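Local coordinates for protein thermostable carboxypeptidase 1 (Pyrococcus furiosus, PDB 1KA2) that releases amino acids one at a time from the C-terminus of peptides with broad specificity, as a cobalt-dependent, homodimeric metallocarboxypeptidase of the M32 family, at residues K181-L186 and E488-W493; T241-I246 and L275-Q280; G291-G296 and W467-P472. All blocks are in the same frame, centred on the assembly; numbering follows the deposited sequence.

Interaction 1 of 3, residues K181-L186 and E488-W493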
loop_
_atom_site.group_PDB
_atom_site.type_symbol
_atom_site.label_atom_id
_atom_site.label_comp_id
_atom_site.label_asym_id
_atom_site.label_seq_id
_atom_site.Cartn_x
_atom_site.Cartn_y
_atom_site.Cartn_z
ATOM N N LYS A 181 -32.038 -26.086 21.554
ATOM C CA LYS A 181 -32.556 -27.296 22.199
ATOM C C LYS A 181 -31.488 -28.375 22.405
ATOM O O LYS A 181 -31.618 -29.232 23.283
ATOM C CB LYS A 181 -33.711 -27.874 21.376
ATOM C CG LYS A 181 -34.763 -26.842 20.946
ATOM C CD LYS A 181 -35.560 -26.259 22.116
ATOM C CE LYS A 181 -36.615 -27.233 22.631
ATOM N NZ LYS A 181 -37.488 -26.605 23.666
ATOM N N LYS A 182 -30.423 -28.324 21.614
ATOM C CA LYS A 182 -29.378 -29.327 21.724
ATOM C C LYS A 182 -28.030 -28.822 22.224
ATOM O O LYS A 182 -27.323 -29.538 22.933
ATOM C CB LYS A 182 -29.229 -30.025 20.372
ATOM C CG LYS A 182 -30.568 -30.557 19.885
ATOM C CD LYS A 182 -30.483 -31.357 18.600
ATOM C CE LYS A 182 -31.859 -31.914 18.249
ATOM N NZ LYS A 182 -31.856 -32.645 16.960
ATOM N N LEU A 183 -27.677 -27.589 21.875
ATOM C CA LEU A 183 -26.400 -27.024 22.302
ATOM C C LEU A 183 -26.513 -26.392 23.680
ATOM O O LEU A 183 -25.610 -26.501 24.497
ATOM C CB LEU A 183 -25.924 -25.970 21.296
ATOM C CG LEU A 183 -24.420 -25.756 21.100
ATOM C CD1 LEU A 183 -24.226 -24.481 20.294
ATOM C CD2 LEU A 183 -23.702 -25.650 22.425
ATOM N N LYS A 184 -27.632 -25.729 23.939
ATOM C CA LYS A 184 -27.850 -25.066 25.226
ATOM C C LYS A 184 -27.665 -26.017 26.413
ATOM O O LYS A 184 -26.894 -25.735 27.335
ATOM C CB LYS A 184 -29.259 -24.451 25.276
ATOM C CG LYS A 184 -29.344 -23.125 26.031
ATOM C CD LYS A 184 -28.766 -23.226 27.437
ATOM C CE LYS A 184 -28.816 -21.886 28.165
ATOM N NZ LYS A 184 -28.097 -21.938 29.469
ATOM N N PRO A 185 -28.377 -27.157 26.411
ATOM C CA PRO A 185 -28.225 -28.087 27.534
ATOM C C PRO A 185 -26.780 -28.551 27.700
ATOM O O PRO A 185 -26.258 -28.606 28.818
ATOM C CB PRO A 185 -29.182 -29.220 27.174
ATOM C CG PRO A 185 -29.164 -29.212 25.673
ATOM C CD PRO A 185 -29.231 -27.736 25.360
ATOM N N LEU A 186 -26.133 -28.866 26.581
ATOM C CA LEU A 186 -24.747 -29.320 26.603
ATOM C C LEU A 186 -23.910 -28.305 27.368
ATOM O O LEU A 186 -23.017 -28.669 28.132
ATOM C CB LEU A 186 -24.216 -29.474 25.174
ATOM C CG LEU A 186 -23.188 -30.587 24.951
ATOM C CD1 LEU A 186 -22.707 -30.557 23.512
ATOM C CD2 LEU A 186 -22.021 -30.420 25.912
ATOM N N GLU A 488 -26.416 -29.777 13.618
ATOM C CA GLU A 488 -26.155 -31.004 14.378
ATOM C C GLU A 488 -24.684 -31.367 14.574
ATOM O O GLU A 488 -24.306 -31.849 15.646
ATOM C CB GLU A 488 -26.881 -32.192 13.733
ATOM C CG GLU A 488 -28.391 -32.207 13.944
ATOM C CD GLU A 488 -28.767 -32.246 15.414
ATOM O OE1 GLU A 488 -28.073 -32.949 16.183
ATOM O OE2 GLU A 488 -29.758 -31.582 15.794
ATOM N N TYR A 489 -23.860 -31.144 13.549
ATOM C CA TYR A 489 -22.436 -31.467 13.639
ATOM C C TYR A 489 -21.710 -30.686 14.717
ATOM O O TYR A 489 -20.885 -31.240 15.450
ATOM C CB TYR A 489 -21.739 -31.232 12.302
ATOM C CG TYR A 489 -22.087 -32.260 11.259
ATOM C CD1 TYR A 489 -23.106 -32.030 10.341
ATOM C CD2 TYR A 489 -21.407 -33.474 11.197
ATOM C CE1 TYR A 489 -23.435 -32.981 9.385
ATOM C CE2 TYR A 489 -21.734 -34.434 10.249
ATOM C CZ TYR A 489 -22.745 -34.177 9.347
ATOM O OH TYR A 489 -23.060 -35.110 8.395
ATOM N N PHE A 490 -22.008 -29.396 14.810
ATOM C CA PHE A 490 -21.375 -28.557 15.817
ATOM C C PHE A 490 -21.681 -29.097 17.213
ATOM O O PHE A 490 -20.829 -29.070 18.099
ATOM C CB PHE A 490 -21.872 -27.109 15.704
ATOM C CG PHE A 490 -21.184 -26.155 16.645
ATOM C CD1 PHE A 490 -19.856 -25.785 16.437
ATOM C CD2 PHE A 490 -21.858 -25.644 17.753
ATOM C CE1 PHE A 490 -19.207 -24.916 17.320
ATOM C CE2 PHE A 490 -21.221 -24.778 18.642
ATOM C CZ PHE A 490 -19.890 -24.413 18.425
ATOM N N VAL A 491 -22.902 -29.587 17.407
ATOM C CA VAL A 491 -23.302 -30.133 18.703
ATOM C C VAL A 491 -22.509 -31.396 19.060
ATOM O O VAL A 491 -22.064 -31.558 20.199
ATOM C CB VAL A 491 -24.814 -30.455 18.727
ATOM C CG1 VAL A 491 -25.198 -31.032 20.086
ATOM C CG2 VAL A 491 -25.622 -29.188 18.446
ATOM N N ARG A 492 -22.326 -32.288 18.090
ATOM C CA ARG A 492 -21.569 -33.507 18.339
ATOM C C ARG A 492 -20.125 -33.130 18.614
ATOM O O ARG A 492 -19.534 -33.593 19.591
ATOM C CB ARG A 492 -21.616 -34.444 17.137
ATOM C CG ARG A 492 -21.014 -35.812 17.438
ATOM C CD ARG A 492 -20.641 -36.572 16.174
ATOM N NE ARG A 492 -21.655 -36.441 15.130
ATOM C CZ ARG A 492 -21.664 -37.145 14.003
ATOM N NH1 ARG A 492 -20.708 -38.041 13.773
ATOM N NH2 ARG A 492 -22.625 -36.947 13.105
ATOM N N TRP A 493 -19.552 -32.291 17.748
ATOM C CA TRP A 493 -18.169 -31.851 17.933
ATOM C C TRP A 493 -17.982 -31.424 19.397
ATOM O O TRP A 493 -17.104 -31.927 20.094
ATOM C CB TRP A 493 -17.837 -30.674 16.993
ATOM C CG TRP A 493 -16.417 -30.126 17.168
ATOM C CD1 TRP A 493 -15.248 -30.785 16.910
ATOM C CD2 TRP A 493 -16.042 -28.838 17.691
ATOM N NE1 TRP A 493 -14.171 -29.996 17.244
ATOM C CE2 TRP A 493 -14.627 -28.797 17.725
ATOM C CE3 TRP A 493 -16.764 -27.718 18.136
ATOM C CZ2 TRP A 493 -13.919 -27.682 18.186
ATOM C CZ3 TRP A 493 -16.061 -26.610 18.594
ATOM C CH2 TRP A 493 -14.651 -26.602 18.616
#

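Interaction 2 of 3, residues T241-I246 and L275-Q280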
loop_
_atom_site.group_PDB
_atom_site.type_symbol
_atom_site.label_atom_id
_atom_site.label_comp_id
_atom_site.label_asym_id
_atom_site.label_seq_id
_atom_site.Cartn_x
_atom_site.Cartn_y
_atom_site.Cartn_z
ATOM N N THR A 241 -7.605 -10.329 7.200
ATOM C CA THR A 241 -6.974 -10.951 6.051
ATOM C C THR A 241 -7.373 -10.160 4.817
ATOM O O THR A 241 -8.528 -9.759 4.688
ATOM C CB THR A 241 -7.456 -12.418 5.875
ATOM O OG1 THR A 241 -6.965 -13.220 6.951
ATOM C CG2 THR A 241 -6.984 -12.995 4.542
ATOM N N THR A 242 -6.416 -9.911 3.927
ATOM C CA THR A 242 -6.706 -9.208 2.681
ATOM C C THR A 242 -6.127 -9.970 1.521
ATOM O O THR A 242 -5.112 -10.641 1.650
ATOM C CB THR A 242 -6.049 -7.838 2.552
ATOM O OG1 THR A 242 -5.271 -7.547 3.718
ATOM C CG2 THR A 242 -7.096 -6.792 2.265
ATOM N N GLU A 243 -6.758 -9.814 0.372
ATOM C CA GLU A 243 -6.293 -10.452 -0.834
ATOM C C GLU A 243 -6.011 -9.355 -1.843
ATOM O O GLU A 243 -6.935 -8.693 -2.304
ATOM C CB GLU A 243 -7.364 -11.373 -1.404
ATOM C CG GLU A 243 -8.108 -12.172 -0.371
ATOM C CD GLU A 243 -9.327 -11.455 0.183
ATOM O OE1 GLU A 243 -10.077 -10.860 -0.616
ATOM O OE2 GLU A 243 -9.548 -11.507 1.414
ATOM N N PHE A 244 -4.739 -9.135 -2.152
ATOM C CA PHE A 244 -4.382 -8.151 -3.166
ATOM C C PHE A 244 -4.472 -8.944 -4.476
ATOM O O PHE A 244 -4.699 -8.395 -5.554
ATOM C CB PHE A 244 -2.948 -7.641 -2.954
ATOM C CG PHE A 244 -2.772 -6.747 -1.745
ATOM C CD1 PHE A 244 -1.527 -6.195 -1.460
ATOM C CD2 PHE A 244 -3.834 -6.480 -0.879
ATOM C CE1 PHE A 244 -1.331 -5.389 -0.333
ATOM C CE2 PHE A 244 -3.646 -5.668 0.264
ATOM C CZ PHE A 244 -2.387 -5.128 0.530
ATOM N N GLY A 245 -4.293 -10.257 -4.353
ATOM C CA GLY A 245 -4.353 -11.149 -5.497
ATOM C C GLY A 245 -4.202 -12.594 -5.046
ATOM O O GLY A 245 -4.045 -12.869 -3.848
ATOM N N ILE A 246 -4.258 -13.521 -5.998
ATOM C CA ILE A 246 -4.105 -14.942 -5.686
ATOM C C ILE A 246 -2.676 -15.220 -5.214
ATOM O O ILE A 246 -2.432 -16.120 -4.420
ATOM C CB ILE A 246 -4.402 -15.814 -6.935
ATOM C CG1 ILE A 246 -5.875 -15.670 -7.328
ATOM C CG2 ILE A 246 -4.055 -17.273 -6.656
ATOM C CD1 ILE A 246 -6.260 -16.441 -8.592
ATOM N N LEU A 275 -5.444 -19.050 3.417
ATOM C CA LEU A 275 -5.226 -20.280 2.647
ATOM C C LEU A 275 -6.297 -20.367 1.577
ATOM O O LEU A 275 -6.029 -20.698 0.419
ATOM C CB LEU A 275 -5.302 -21.516 3.556
ATOM C CG LEU A 275 -5.121 -22.873 2.851
ATOM C CD1 LEU A 275 -3.679 -23.007 2.383
ATOM C CD2 LEU A 275 -5.459 -24.008 3.792
ATOM N N TYR A 276 -7.516 -20.047 1.982
ATOM C CA TYR A 276 -8.668 -20.052 1.096
ATOM C C TYR A 276 -8.416 -19.183 -0.147
ATOM O O TYR A 276 -8.589 -19.619 -1.289
ATOM C CB TYR A 276 -9.871 -19.536 1.882
ATOM C CG TYR A 276 -11.209 -19.598 1.190
ATOM C CD1 TYR A 276 -11.339 -20.015 -0.138
ATOM C CD2 TYR A 276 -12.364 -19.265 1.890
ATOM C CE1 TYR A 276 -12.606 -20.103 -0.744
ATOM C CE2 TYR A 276 -13.615 -19.346 1.308
ATOM C CZ TYR A 276 -13.744 -19.761 -0.001
ATOM O OH TYR A 276 -15.019 -19.816 -0.541
ATOM N N GLU A 277 -8.009 -17.945 0.078
ATOM C CA GLU A 277 -7.750 -17.039 -1.033
ATOM C C GLU A 277 -6.488 -17.461 -1.778
ATOM O O GLU A 277 -6.376 -17.306 -2.993
ATOM C CB GLU A 277 -7.612 -15.616 -0.507
ATOM C CG GLU A 277 -8.905 -15.041 0.026
ATOM C CD GLU A 277 -9.966 -14.891 -1.055
ATOM O OE1 GLU A 277 -9.592 -14.676 -2.233
ATOM O OE2 GLU A 277 -11.172 -14.973 -0.728
ATOM N N LEU A 278 -5.548 -18.009 -1.023
ATOM C CA LEU A 278 -4.282 -18.479 -1.552
ATOM C C LEU A 278 -4.494 -19.683 -2.467
ATOM O O LEU A 278 -3.844 -19.804 -3.503
ATOM C CB LEU A 278 -3.373 -18.868 -0.383
ATOM C CG LEU A 278 -1.973 -18.255 -0.292
ATOM C CD1 LEU A 278 -1.996 -16.832 -0.750
ATOM C CD2 LEU A 278 -1.464 -18.345 1.149
ATOM N N GLN A 279 -5.415 -20.568 -2.090
ATOM C CA GLN A 279 -5.668 -21.765 -2.884
ATOM C C GLN A 279 -6.776 -21.585 -3.907
ATOM O O GLN A 279 -7.590 -22.476 -4.126
ATOM C CB GLN A 279 -5.966 -22.949 -1.960
ATOM C CG GLN A 279 -4.816 -23.213 -0.992
ATOM C CD GLN A 279 -4.821 -24.611 -0.404
ATOM O OE1 GLN A 279 -3.804 -25.302 -0.436
ATOM N NE2 GLN A 279 -5.954 -25.027 0.143
ATOM N N GLN A 280 -6.780 -20.420 -4.541
ATOM C CA GLN A 280 -7.763 -20.099 -5.552
ATOM C C GLN A 280 -7.227 -20.618 -6.886
ATOM O O GLN A 280 -6.042 -20.905 -7.008
ATOM C CB GLN A 280 -7.964 -18.586 -5.588
ATOM C CG GLN A 280 -9.345 -18.163 -5.994
ATOM C CD GLN A 280 -10.426 -18.643 -5.040
ATOM O OE1 GLN A 280 -11.592 -18.650 -5.391
ATOM N NE2 GLN A 280 -10.043 -19.030 -3.829
HETATM O O HOH W 1 -1.459 -18.616 -4.134
#

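Interaction 3 of 3, residues G291-G296 and W467-P472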
loop_
_atom_site.group_PDB
_atom_site.type_symbol
_atom_site.label_atom_id
_atom_site.label_comp_id
_atom_site.label_asym_id
_atom_site.label_seq_id
_atom_site.Cartn_x
_atom_site.Cartn_y
_atom_site.Cartn_z
ATOM N N GLY A 291 -11.811 -16.024 -5.759
ATOM C CA GLY A 291 -12.078 -15.527 -4.413
ATOM C C GLY A 291 -13.213 -16.163 -3.617
ATOM O O GLY A 291 -14.203 -16.620 -4.184
ATOM N N GLY A 292 -13.078 -16.172 -2.293
ATOM C CA GLY A 292 -14.098 -16.758 -1.431
ATOM C C GLY A 292 -15.516 -16.320 -1.761
ATOM O O GLY A 292 -15.783 -15.140 -1.951
ATOM N N VAL A 293 -16.442 -17.269 -1.787
ATOM C CA VAL A 293 -17.813 -16.951 -2.146
ATOM C C VAL A 293 -18.655 -16.120 -1.164
ATOM O O VAL A 293 -19.536 -15.396 -1.591
ATOM C CB VAL A 293 -18.590 -18.256 -2.561
ATOM C CG1 VAL A 293 -19.021 -19.072 -1.307
ATOM C CG2 VAL A 293 -19.773 -17.870 -3.435
ATOM N N SER A 294 -18.392 -16.203 0.135
ATOM C CA SER A 294 -19.191 -15.440 1.088
ATOM C C SER A 294 -18.588 -15.385 2.470
ATOM O O SER A 294 -17.647 -16.104 2.773
ATOM C CB SER A 294 -20.588 -16.053 1.217
ATOM O OG SER A 294 -20.480 -17.315 1.840
ATOM N N LEU A 295 -19.169 -14.542 3.318
ATOM C CA LEU A 295 -18.715 -14.419 4.704
ATOM C C LEU A 295 -18.835 -15.730 5.452
ATOM O O LEU A 295 -17.975 -16.062 6.266
ATOM C CB LEU A 295 -19.544 -13.383 5.465
ATOM C CG LEU A 295 -19.442 -11.914 5.077
ATOM C CD1 LEU A 295 -20.318 -11.056 6.030
ATOM C CD2 LEU A 295 -17.965 -11.518 5.153
ATOM N N GLY A 296 -19.920 -16.458 5.204
ATOM C CA GLY A 296 -20.116 -17.719 5.904
ATOM C C GLY A 296 -19.143 -18.825 5.534
ATOM O O GLY A 296 -18.619 -19.524 6.394
ATOM N N TRP A 467 -13.049 -23.649 -6.132
ATOM C CA TRP A 467 -14.318 -23.258 -6.723
ATOM C C TRP A 467 -14.595 -21.757 -6.695
ATOM O O TRP A 467 -15.478 -21.277 -7.410
ATOM C CB TRP A 467 -15.463 -24.028 -6.051
ATOM C CG TRP A 467 -15.265 -25.513 -6.150
ATOM C CD1 TRP A 467 -15.169 -26.401 -5.117
ATOM C CD2 TRP A 467 -15.038 -26.267 -7.349
ATOM N NE1 TRP A 467 -14.885 -27.656 -5.599
ATOM C CE2 TRP A 467 -14.801 -27.600 -6.965
ATOM C CE3 TRP A 467 -15.008 -25.940 -8.709
ATOM C CZ2 TRP A 467 -14.535 -28.615 -7.894
ATOM C CZ3 TRP A 467 -14.744 -26.953 -9.638
ATOM C CH2 TRP A 467 -14.511 -28.272 -9.221
ATOM N N GLY A 468 -13.835 -21.014 -5.896
ATOM C CA GLY A 468 -14.057 -19.578 -5.825
ATOM C C GLY A 468 -15.532 -19.227 -5.699
ATOM O O GLY A 468 -16.232 -19.781 -4.844
ATOM N N SER A 469 -15.995 -18.321 -6.560
ATOM C CA SER A 469 -17.378 -17.864 -6.562
ATOM C C SER A 469 -18.172 -18.415 -7.737
ATOM O O SER A 469 -19.089 -17.763 -8.240
ATOM C CB SER A 469 -17.423 -16.339 -6.603
ATOM O OG SER A 469 -16.761 -15.802 -5.476
ATOM N N ILE A 470 -17.825 -19.619 -8.170
ATOM C CA ILE A 470 -18.532 -20.234 -9.279
ATOM C C ILE A 470 -19.999 -20.514 -8.930
ATOM O O ILE A 470 -20.899 -20.208 -9.709
ATOM C CB ILE A 470 -17.827 -21.542 -9.705
ATOM C CG1 ILE A 470 -16.553 -21.191 -10.483
ATOM C CG2 ILE A 470 -18.752 -22.395 -10.551
ATOM C CD1 ILE A 470 -15.630 -22.359 -10.727
ATOM N N TYR A 471 -20.224 -21.078 -7.749
ATOM C CA TYR A 471 -21.567 -21.425 -7.299
ATOM C C TYR A 471 -21.972 -20.630 -6.067
ATOM O O TYR A 471 -21.118 -20.208 -5.288
ATOM C CB TYR A 471 -21.633 -22.916 -6.943
ATOM C CG TYR A 471 -21.040 -23.840 -7.986
ATOM C CD1 TYR A 471 -19.779 -24.414 -7.808
ATOM C CD2 TYR A 471 -21.745 -24.149 -9.151
ATOM C CE1 TYR A 471 -19.238 -25.279 -8.766
ATOM C CE2 TYR A 471 -21.212 -25.008 -10.113
ATOM C CZ TYR A 471 -19.962 -25.568 -9.912
ATOM O OH TYR A 471 -19.452 -26.429 -10.855
ATOM N N PRO A 472 -23.285 -20.420 -5.869
ATOM C CA PRO A 472 -23.743 -19.671 -4.696
ATOM C C PRO A 472 -23.365 -20.497 -3.473
ATOM O O PRO A 472 -23.092 -21.691 -3.597
ATOM C CB PRO A 472 -25.256 -19.600 -4.897
ATOM C CG PRO A 472 -25.415 -19.677 -6.397
ATOM C CD PRO A 472 -24.412 -20.734 -6.769
#

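Interaction 1 of 3, residues K181-L186 and E488-W493
Lys182 NZ donates to Glu488 OE2 at 2.6 Å, a salt bridge that joins helix 169-192 to the first turn of helix 488-498 in a side-by-side, nearly parallel helix pair. The segment axes approach to 9.6 Å at an angle of only 18°, and the register is set by Leu183 and Val491, whose CA atoms are 5.7 Å apart. The bond enters OE2 from above the carboxylate plane, 45° out of it. Lys182 is extended beyond CG, whereas Glu488 bends (chi2 -59°) and brings CD round across the lysine, the two chains crossing at about a right angle. OE2 is the carboxylate oxygen that accepts this bond; Glu488 OE1 lies farther off, 3.9 Å from Lys182 NZ.

Within 488-493 the backbone is paired in helical fashion: Trp493 N bonds to Tyr489 O at 2.9 Å, and Arg492 N to Glu488 O; Glu488 N, at the helix start, has a weak bond to Asp486 OD1. Pro185 has no N-H to give to the preceding turn, and helix 169-192 is kinked there. Lys184 turns elsewhere, its NZ paired with Asp188.

Beneath the salt bridge the interface is apolar. Val491 projects between Lys182 and Leu186, with its CG2 also beside Leu183 CB. Phe490 continues inward to Leu428 and Ala431 of helix 421-440, and its side chain lies about 11 Å from that of the metal ligand Glu299. Leu186 CD1 rests 3.5 Å from Val491 O, while Leu183 CD1 meets the Phe490 ring at its edge and in its plane, 3.4 Å from CE2.

Interaction 2 of 3, residues T241-I246 and L275-Q280
Glu243 and Glu277 run past each other obliquely, their carboxylate planes 34° apart and their OE1 atoms separated by 4.2 Å. The modelled approach of their CG atoms is too short to be relied on. Two like charges so near would probably disfavour each other, but Glu277 OE2 is gripped by two donors, Gly292 N and His298 NE2, which should offset this. An alanine in place of Glu277 would probably leave both donors without their acceptor and open a gap beside the Glu243 carboxylate.

Ile246 and Gln280 cross at about a right angle. With CG1 anti to the carbonyl carbon (chi1 -65°), Ile246 sets that atom 4.0 Å from Gln280 CB; the Gln280 amide leads off, and its OE1 accepts a weak bond from Gly291 N. Leu278 CD1 lies 3.8 Å from Ile246 O. One water bridges the backbones, donating to Ile246 O at 2.7 Å and to Leu278 O at 2.7 Å. Ile246 N bonds to Glu45 of the second subunit, which places this corner at the dimer contact.

Phe244 and Gly245 both face Asp248 in a classic beta bulge, at the corner that the chain turns at Phe244 after strand 241-243. Thr241 OG1 bonds to Glu270 OE1, so an outer strand of the small sheet flanks the HExxH helix 261-278, an arrangement characteristic of clan MA metallopeptidases.

Interaction 3 of 3, residues G291-G296 and W467-P472
Ser469 OG donates to Gly291 O at 3.0 Å, the polar link between the two segments. OG stands anti to the carbonyl carbon (chi1 -60°), and it reaches the oxygen from above the carbonyl plane, 37° out of it, with a C=O...OG angle of 142°. Ser469 N is near the same oxygen, at 3.4 Å, but its angle is too poor for a bond.

Van der Waals contact centres on Val293. Its CB lies 3.6 Å from Gly468 O, and CG2, anti to the backbone N, sits 3.3 Å from Tyr471 O; the valine thus packs against backbone oxygens on this side, while Leu476 of helix 473-481 also touches it.

Backbone shape permits this closeness. A type II' turn spans Trp467 to Ile470, closed by Ile470 N to Trp467 O at 3.0 Å, with Gly468 at positive phi. A CB on Gly468 would lie about 3.6 Å from Gly291 N.

Val293 N bonds to Tyr276 OH of the HExxH helix 261-278. Ser294 is the N-cap of helix 295-309, the helix that supplies Glu299, third protein ligand of the gluzincin-type HExxH metal site.

Overall arrangement
Interactions 2 and 3 are neighbours near the metal site, their centres 12 Å apart, and they meet directly where Glu277 and Gln280 face Gly292 and Gly291. Between them they involve the two consecutive helices, 261-278 and 295-309, that provide the metal ligands. Interaction 1 lies farther out, about 17 Å from interaction 2 and 12 Å from interaction 3 by nearest atoms, and shares no element with either. The chemistry follows position: interaction 1 has a lysine-glutamate pair toward the surface over an apolar interior, the buried interaction 2 sets two carboxylates together and uses a water, and the partly buried interaction 3 relies on glycines, carbonyls and one hydroxyl.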